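Local coordinates for malonyl CoA-acyl carrier protein transacylase (PDB 3QAT) that probably transfers the malonyl group from malonyl-CoA to acyl carrier protein, the step that supplies malonyl units for bacterial fatty acid synthesis, at residues L43-L47 with S48-F52; I77-M80 with E81-L85. All coordinates share one frame; numbering follows the deposited sequence.

Both contacts are local and lie in series, with interaction 1 closing before interaction 2 opens. Neither nests in nor crosses the other. From the N terminus, helix 30-43 ends and the chain turns through 44-46 into helix 47-53. Interaction 1 closes that turn and starts the new helix. The chain then passes helix 56-60 and runs along helix 62-82, whose last turn and C-terminal end make interaction 2. The two contacts do not touch; their nearest atoms are about 12 Å apart. Helices 30-43 and 62-82 link them. Side chains of both contacts pack on helix 30-43, and Leu-47 and Ile-51 of interaction 1 also rest on helix 62-82.

Interaction 1. Residues L43-L47 with S48-F52; sequences LSEKL and SDIIF
The carbonyl of Lys-46 takes the N-H of Asp-49 from above its plane. Lys-46 O and Asp-49 N are 3.1 Å apart, but the donor stands 59° out of the carbonyl plane and the N-H...O angle is 140°. Lys-46 is also the centre of an inverse gamma turn, closed by a weak bond from Leu-47 N to Glu-45 O. The chain thus bends sharply just as helix 47-53 begins. A straighter helical bond follows, from Ile-51 N to Leu-47 O at 3.0 Å, with the donor in the carbonyl plane.

The side chains follow the same turn. With CG of Leu-47 anti to the backbone N (chi1 176°), that atom meets the CD1 tip of Ile-51 at 4.0 Å, the two side chains crossing at a slant. Both leucine and isoleucine also pack on helices 30-43 and 62-82. Asp-49 OD2 lies 3.6 Å from CB of Lys-46, against the root of the lysine chain. In the conformer given here, one of two, the Glu-45 side chain crosses that of Ile-50 at about a right angle, a doubtful contact, and its OE1 forms a salt bridge with Arg-121. Ser-48 OG is hydrogen-bonded to Asp-40 of helix 30-43.

Lys-46 NZ and Asp-49 OD2 stay 6.0 Å apart, so any attraction between these charges is probably diffuse, and between the two segments the hydrogen bonds are made by the backbone.

Interaction 2. Residues I77-M80 with E81-L85; sequences IRVM and EQLGL
Arg-78 and Glu-81 meet through a water. Arg-78 NE donates to it at 3.0 Å, and the water donates to Glu-81 OE1 at 2.7 Å. The water lies at the guanidinium edge, in its plane. The guanidinium and carboxylate planes are only 1° apart, yet Arg-78 NE and Glu-81 OE1 are 4.4 Å from each other, beyond a direct salt bridge. The bend of the arginine chain at chi2 (-85°) goes with its CD lying near that oxygen. Glu-81 also rests its carboxylate carbon CD on CG2 of Ile-77, at 3.6 Å.

Backbone bonds carry the helix to its end. The N-H groups of Glu-81, Gln-82 and Leu-83 reach the carbonyls of Ile-77, Arg-78 and Val-79, in that order. Helix 62-82 then stops in a Schellman motif. Leu-85 N bonds to Met-80 O at 2.9 Å, from above the carbonyl plane, and Gly-84 N bonds to Glu-81 O at 3.0 Å. Gly-84 is the C-prime residue, with positive phi (111°).

Apolar contacts flank these bonds. Leu-85 folds back over the last turn and sets CD2 on CB of Met-80, 3.8 Å away. Both residues also touch Phe-9 of strand 6-11. Elsewhere on the helix, Val-79 CG1 and Leu-83 CD1 are 4.0 Å apart. These two side chains lie side by side, point the same way and pack on helix 306-316.

Interaction 1. Residues L43-L47 with S48-F52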
# COMPACT_ATOMS: atom_id res chain seq x y z
N LEU A 43 -18.80 -2.00 -6.60
CA LEU A 43 -18.16 -2.45 -7.85
C LEU A 43 -19.08 -3.22 -8.81
O LEU A 43 -18.65 -3.62 -9.91
CB LEU A 43 -16.94 -3.33 -7.53
CG LEU A 43 -15.88 -2.62 -6.69
CD1 LEU A 43 -14.70 -3.57 -6.36
CD2 LEU A 43 -15.40 -1.31 -7.37
N SER A 44 -20.32 -3.45 -8.37
CA SER A 44 -21.31 -4.23 -9.12
C SER A 44 -20.77 -5.61 -9.49
O SER A 44 -20.93 -6.08 -10.62
CB SER A 44 -21.73 -3.49 -10.41
OG SER A 44 -22.35 -2.25 -10.10
N GLU A 45 -20.12 -6.27 -8.52
CA GLU A 45 -19.39 -7.51 -8.79
C GLU A 45 -19.26 -8.29 -7.50
O GLU A 45 -19.04 -7.68 -6.46
CB GLU A 45 -17.95 -7.15 -9.24
CG GLU A 45 -17.18 -8.29 -9.87
CD GLU A 45 -15.69 -8.03 -9.93
OE1 GLU A 45 -15.18 -7.05 -9.34
OE2 GLU A 45 -15.01 -8.84 -10.58
N LYS A 46 -19.31 -9.62 -7.58
CA LYS A 46 -19.00 -10.46 -6.42
C LYS A 46 -17.47 -10.61 -6.27
O LYS A 46 -16.91 -11.72 -6.35
CB LYS A 46 -19.67 -11.83 -6.52
CG LYS A 46 -21.18 -11.81 -6.31
CD LYS A 46 -21.51 -11.59 -4.82
CE LYS A 46 -23.00 -11.77 -4.52
NZ LYS A 46 -23.27 -11.72 -3.03
N LEU A 47 -16.80 -9.49 -6.01
CA LEU A 47 -15.36 -9.52 -5.76
C LEU A 47 -15.04 -10.41 -4.58
O LEU A 47 -14.01 -11.12 -4.58
CB LEU A 47 -14.86 -8.08 -5.51
CG LEU A 47 -13.37 -7.98 -5.14
CD1 LEU A 47 -12.42 -8.49 -6.27
CD2 LEU A 47 -13.02 -6.53 -4.70
N SER A 48 -15.93 -10.40 -3.57
CA SER A 48 -15.70 -11.21 -2.38
C SER A 48 -15.51 -12.71 -2.70
O SER A 48 -14.78 -13.40 -1.99
CB SER A 48 -16.85 -11.01 -1.37
OG SER A 48 -18.08 -11.44 -1.95
N ASP A 49 -16.15 -13.22 -3.76
CA ASP A 49 -15.94 -14.63 -4.12
C ASP A 49 -14.48 -14.89 -4.54
O ASP A 49 -13.92 -15.93 -4.22
CB ASP A 49 -16.89 -15.06 -5.23
CG ASP A 49 -18.31 -15.32 -4.74
OD1 ASP A 49 -18.51 -15.61 -3.54
OD2 ASP A 49 -19.23 -15.28 -5.58
N ILE A 50 -13.88 -13.94 -5.25
CA ILE A 50 -12.47 -14.03 -5.65
C ILE A 50 -11.57 -13.90 -4.40
O ILE A 50 -10.61 -14.65 -4.23
CB ILE A 50 -12.13 -12.94 -6.69
CG1 ILE A 50 -12.91 -13.18 -7.99
CG2 ILE A 50 -10.61 -12.85 -6.93
CD1 ILE A 50 -12.92 -11.92 -8.92
N ILE A 51 -11.90 -12.95 -3.52
CA ILE A 51 -11.18 -12.82 -2.26
C ILE A 51 -11.16 -14.12 -1.46
O ILE A 51 -10.10 -14.55 -1.00
CB ILE A 51 -11.74 -11.67 -1.41
CG1 ILE A 51 -11.72 -10.37 -2.23
CG2 ILE A 51 -10.95 -11.52 -0.10
CD1 ILE A 51 -12.26 -9.12 -1.45
N PHE A 52 -12.33 -14.75 -1.31
CA PHE A 52 -12.44 -15.89 -0.40
C PHE A 52 -12.03 -17.23 -1.01
O PHE A 52 -11.59 -18.12 -0.28
CB PHE A 52 -13.86 -16.00 0.17
CG PHE A 52 -14.33 -14.77 0.94
CD1 PHE A 52 -13.44 -13.92 1.60
CD2 PHE A 52 -15.70 -14.51 1.03
CE1 PHE A 52 -13.91 -12.79 2.31
CE2 PHE A 52 -16.18 -13.41 1.73
CZ PHE A 52 -15.28 -12.54 2.38

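Interaction 2. Residues I77-M80 with E81-L85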
# COMPACT_ATOMS: atom_id res chain seq x y z
N ILE A 77 -10.94 -2.25 10.60
CA ILE A 77 -11.24 -0.94 11.20
C ILE A 77 -12.66 -0.91 11.76
O ILE A 77 -12.89 -0.43 12.89
CB ILE A 77 -11.02 0.25 10.20
CG1 ILE A 77 -9.53 0.41 9.82
CG2 ILE A 77 -11.63 1.58 10.76
CD1 ILE A 77 -8.59 0.89 10.99
N ARG A 78 -13.62 -1.39 10.97
CA ARG A 78 -15.02 -1.31 11.42
C ARG A 78 -15.28 -2.17 12.64
O ARG A 78 -16.04 -1.76 13.53
CB ARG A 78 -16.00 -1.66 10.31
CG ARG A 78 -15.95 -0.68 9.19
CD ARG A 78 -16.84 0.50 9.47
NE ARG A 78 -16.87 1.40 8.32
CZ ARG A 78 -17.69 1.26 7.27
NH1 ARG A 78 -18.53 0.24 7.18
NH2 ARG A 78 -17.65 2.14 6.30
N VAL A 79 -14.69 -3.36 12.68
CA VAL A 79 -14.78 -4.20 13.89
C VAL A 79 -14.17 -3.49 15.11
O VAL A 79 -14.80 -3.42 16.17
CB VAL A 79 -14.14 -5.61 13.69
CG1 VAL A 79 -14.10 -6.40 15.02
CG2 VAL A 79 -14.91 -6.40 12.64
N MET A 80 -12.97 -2.91 14.95
CA MET A 80 -12.34 -2.16 16.04
C MET A 80 -13.23 -1.00 16.52
O MET A 80 -13.40 -0.79 17.73
CB MET A 80 -10.97 -1.61 15.62
CG MET A 80 -9.95 -2.72 15.36
SD MET A 80 -8.32 -2.03 14.92
CE MET A 80 -7.63 -1.58 16.51
N GLU A 81 -13.79 -0.25 15.58
CA GLU A 81 -14.70 0.84 15.93
C GLU A 81 -15.94 0.35 16.68
O GLU A 81 -16.34 1.00 17.66
CB GLU A 81 -15.06 1.67 14.70
CG GLU A 81 -13.84 2.41 14.16
CD GLU A 81 -14.14 3.14 12.88
OE1 GLU A 81 -15.00 2.67 12.08
OE2 GLU A 81 -13.49 4.18 12.66
N GLN A 82 -16.53 -0.78 16.28
CA GLN A 82 -17.70 -1.28 17.02
C GLN A 82 -17.33 -1.64 18.46
O GLN A 82 -18.13 -1.48 19.40
CB GLN A 82 -18.35 -2.50 16.33
CG GLN A 82 -19.60 -2.95 17.08
CD GLN A 82 -20.60 -3.75 16.26
OE1 GLN A 82 -20.46 -3.92 15.04
NE2 GLN A 82 -21.64 -4.26 16.94
N LEU A 83 -16.09 -2.11 18.62
CA LEU A 83 -15.56 -2.48 19.94
C LEU A 83 -14.99 -1.30 20.74
O LEU A 83 -14.38 -1.51 21.79
CB LEU A 83 -14.55 -3.62 19.80
CG LEU A 83 -15.16 -4.93 19.27
CD1 LEU A 83 -14.08 -5.98 19.01
CD2 LEU A 83 -16.27 -5.48 20.19
N GLY A 84 -15.20 -0.08 20.25
CA GLY A 84 -14.86 1.11 20.99
C GLY A 84 -13.71 1.98 20.51
O GLY A 84 -13.42 3.00 21.15
N LEU A 85 -13.06 1.61 19.40
CA LEU A 85 -11.96 2.44 18.91
C LEU A 85 -12.49 3.77 18.37
O LEU A 85 -13.38 3.80 17.54
CB LEU A 85 -11.16 1.73 17.79
CG LEU A 85 -10.06 2.58 17.12
CD1 LEU A 85 -8.88 2.88 18.08
CD2 LEU A 85 -9.61 1.91 15.81
O HOH W 1 -15.17 3.52 9.49